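Local coordinates for tryptophanyl-tRNA synthetase (Thermus thermophilus, PDB 2EL7), which probably attaches tryptophan to its cognate tRNA at the expense of ATP, as a homodimeric class I aminoacyl-tRNA synthetase, at residues E211-K216 / I273-L278. Residues are numbered along the deposited sequence; the frame is centred on the assembly and turned at random.
Sequences ESIWQK and ILFDHL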
loop_
_atom_site.group_PDB
_atom_site.type_symbol
_atom_site.label_atom_id
_atom_site.label_comp_id
_atom_site.label_asym_id
_atom_site.label_seq_id
_atom_site.Cartn_x
_atom_site.Cartn_y
_atom_site.Cartn_z
ATOM N N GLU A 211 6.350 43.241 -10.234
ATOM C CA GLU A 211 7.392 43.681 -11.143
ATOM C C GLU A 211 7.768 42.581 -12.114
ATOM O O GLU A 211 8.253 42.846 -13.213
ATOM C CB GLU A 211 8.625 44.137 -10.353
ATOM C CG GLU A 211 9.810 44.561 -11.221
ATOM C CD GLU A 211 9.429 45.568 -12.312
ATOM O OE1 GLU A 211 8.793 46.603 -11.978
ATOM O OE2 GLU A 211 9.773 45.327 -13.500
ATOM N N SER A 212 7.541 41.339 -11.708
ATOM C CA SER A 212 7.883 40.213 -12.557
ATOM C C SER A 212 6.794 39.915 -13.570
ATOM O O SER A 212 7.086 39.554 -14.707
ATOM C CB SER A 212 8.164 38.972 -11.716
ATOM O OG SER A 212 8.538 37.905 -12.561
ATOM N N ILE A 213 5.538 40.052 -13.165
ATOM C CA ILE A 213 4.441 39.815 -14.097
ATOM C C ILE A 213 4.499 40.899 -15.169
ATOM O O ILE A 213 4.184 40.660 -16.338
ATOM C CB ILE A 213 3.076 39.876 -13.380
ATOM C CG1 ILE A 213 2.842 38.575 -12.597
ATOM C CG2 ILE A 213 1.964 40.124 -14.389
ATOM C CD1 ILE A 213 1.737 38.679 -11.545
ATOM N N TRP A 214 4.915 42.095 -14.759
ATOM C CA TRP A 214 5.011 43.219 -15.682
ATOM C C TRP A 214 5.994 42.901 -16.799
ATOM O O TRP A 214 5.641 42.962 -17.984
ATOM C CB TRP A 214 5.469 44.482 -14.943
ATOM C CG TRP A 214 5.611 45.718 -15.818
ATOM C CD1 TRP A 214 6.593 46.672 -15.734
ATOM C CD2 TRP A 214 4.734 46.142 -16.873
ATOM N NE1 TRP A 214 6.383 47.654 -16.672
ATOM C CE2 TRP A 214 5.250 47.358 -17.383
ATOM C CE3 TRP A 214 3.563 45.614 -17.436
ATOM C CZ2 TRP A 214 4.633 48.057 -18.434
ATOM C CZ3 TRP A 214 2.947 46.308 -18.482
ATOM C CH2 TRP A 214 3.485 47.518 -18.970
ATOM N N GLN A 215 7.219 42.550 -16.417
ATOM C CA GLN A 215 8.243 42.246 -17.402
ATOM C C GLN A 215 7.777 41.197 -18.407
ATOM O O GLN A 215 8.113 41.283 -19.584
ATOM C CB GLN A 215 9.546 41.797 -16.720
ATOM C CG GLN A 215 10.278 42.906 -15.980
ATOM C CD GLN A 215 10.626 44.090 -16.886
ATOM O OE1 GLN A 215 11.310 43.934 -17.909
ATOM N NE2 GLN A 215 10.158 45.280 -16.513
ATOM N N LYS A 216 6.997 40.217 -17.953
ATOM C CA LYS A 216 6.507 39.177 -18.857
ATOM C C LYS A 216 5.491 39.712 -19.869
ATOM O O LYS A 216 5.478 39.295 -21.025
ATOM C CB LYS A 216 5.915 38.015 -18.058
ATOM C CG LYS A 216 6.977 37.173 -17.370
ATOM C CD LYS A 216 6.357 36.051 -16.579
ATOM C CE LYS A 216 7.396 35.230 -15.838
ATOM N NZ LYS A 216 6.743 34.198 -14.970
ATOM N N ILE A 273 -3.058 48.102 -20.265
ATOM C CA ILE A 273 -4.476 47.859 -19.995
ATOM C C ILE A 273 -4.570 46.417 -19.498
ATOM O O ILE A 273 -5.324 46.123 -18.568
ATOM C CB ILE A 273 -5.366 47.972 -21.240
ATOM C CG1 ILE A 273 -5.278 49.371 -21.855
ATOM C CG2 ILE A 273 -6.801 47.656 -20.853
ATOM C CD1 ILE A 273 -6.176 50.401 -21.200
ATOM N N LEU A 274 -3.802 45.526 -20.132
ATOM C CA LEU A 274 -3.775 44.120 -19.742
ATOM C C LEU A 274 -3.262 43.970 -18.301
ATOM O O LEU A 274 -3.891 43.325 -17.469
ATOM C CB LEU A 274 -2.868 43.324 -20.679
ATOM C CG LEU A 274 -2.565 41.894 -20.208
ATOM C CD1 LEU A 274 -3.875 41.087 -20.068
ATOM C CD2 LEU A 274 -1.616 41.232 -21.186
ATOM N N PHE A 275 -2.112 44.576 -18.026
ATOM C CA PHE A 275 -1.508 44.535 -16.710
ATOM C C PHE A 275 -2.476 45.025 -15.632
ATOM O O PHE A 275 -2.812 44.277 -14.708
ATOM C CB PHE A 275 -0.242 45.390 -16.706
ATOM C CG PHE A 275 0.464 45.430 -15.384
ATOM C CD1 PHE A 275 1.145 44.318 -14.908
ATOM C CD2 PHE A 275 0.444 46.583 -14.609
ATOM C CE1 PHE A 275 1.795 44.353 -13.679
ATOM C CE2 PHE A 275 1.096 46.631 -13.370
ATOM C CZ PHE A 275 1.773 45.508 -12.908
ATOM N N ASP A 276 -2.937 46.269 -15.743
ATOM C CA ASP A 276 -3.862 46.804 -14.743
ATOM C C ASP A 276 -5.042 45.872 -14.469
ATOM O O ASP A 276 -5.420 45.650 -13.306
ATOM C CB ASP A 276 -4.406 48.184 -15.161
ATOM C CG ASP A 276 -3.316 49.224 -15.280
ATOM O OD1 ASP A 276 -2.361 49.151 -14.470
ATOM O OD2 ASP A 276 -3.418 50.111 -16.169
ATOM N N HIS A 277 -5.631 45.348 -15.543
ATOM C CA HIS A 277 -6.777 44.454 -15.422
ATOM C C HIS A 277 -6.358 43.120 -14.827
ATOM O O HIS A 277 -7.106 42.510 -14.067
ATOM C CB HIS A 277 -7.445 44.268 -16.791
ATOM C CG HIS A 277 -8.380 45.382 -17.151
ATOM N ND1 HIS A 277 -9.744 45.304 -16.952
ATOM C CD2 HIS A 277 -8.143 46.627 -17.629
ATOM C CE1 HIS A 277 -10.303 46.453 -17.293
ATOM N NE2 HIS A 277 -9.354 47.272 -17.705
ATOM N N LEU A 278 -5.147 42.683 -15.149
ATOM C CA LEU A 278 -4.665 41.430 -14.618
ATOM C C LEU A 278 -4.459 41.553 -13.112
ATOM O O LEU A 278 -4.967 40.725 -12.370
ATOM C CB LEU A 278 -3.369 41.019 -15.313
ATOM C CG LEU A 278 -2.734 39.771 -14.714
ATOM C CD1 LEU A 278 -3.748 38.636 -14.737
ATOM C CD2 LEU A 278 -1.471 39.415 -15.481
#
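Phe275 lays one ring face against the six-membered ring of Trp214. The fit is not a regular stack. The ring centroids lie 5.0 Å apart, and the planes are inclined at 54°, so the pair is oblique. Atoms CE3 and CZ3 of the indole do the touching: Trp214 CE3 is 3.7 Å from Phe275 CG, and Trp214 CZ3 is 3.8 Å from Phe275 CB. Farther along the phenyl ring, Phe275 CE1 rests 3.9 Å from Trp214 CB. With CG anti to the backbone N (chi1 179°), the Phe275 ring reaches across to the indole. The two side chains, as chains, cross at about a right angle.

Ile213 uses its CG2 branch twice. Ile213 CG2 lies 4.3 Å from Phe275 CE1, at the ring edge near its plane. Ile213 CG2 also packs 3.7 Å from Leu278 CD2. Phe275 is thus met over a face by Trp214 and at an edge by Ile213. An alanine here would remove the phenyl ring and is likely to leave a gap between the two helices, with the indole of Trp214 less restrained.

This is plain helix-helix packing, well away from the centre of the chain. It joins the short helix 210-218, which follows the KMSKS region, to the long helix 267-294. The axes of the short segments approach to 10.4 Å and run roughly antiparallel, at 147°. Ile213 also touches Leu282 and Arg286 farther along the long helix. Leu278 packs on Phe247 of helix 239-247, and its side chain is about 8 Å from that of Met196, in the predicted ATP-binding KMSKS region.

All the close side-chain contacts are between carbon atoms. Between 211-216 and 273-278 the packing therefore rests on shape and apolar burial, with no directional polar bond between these segments.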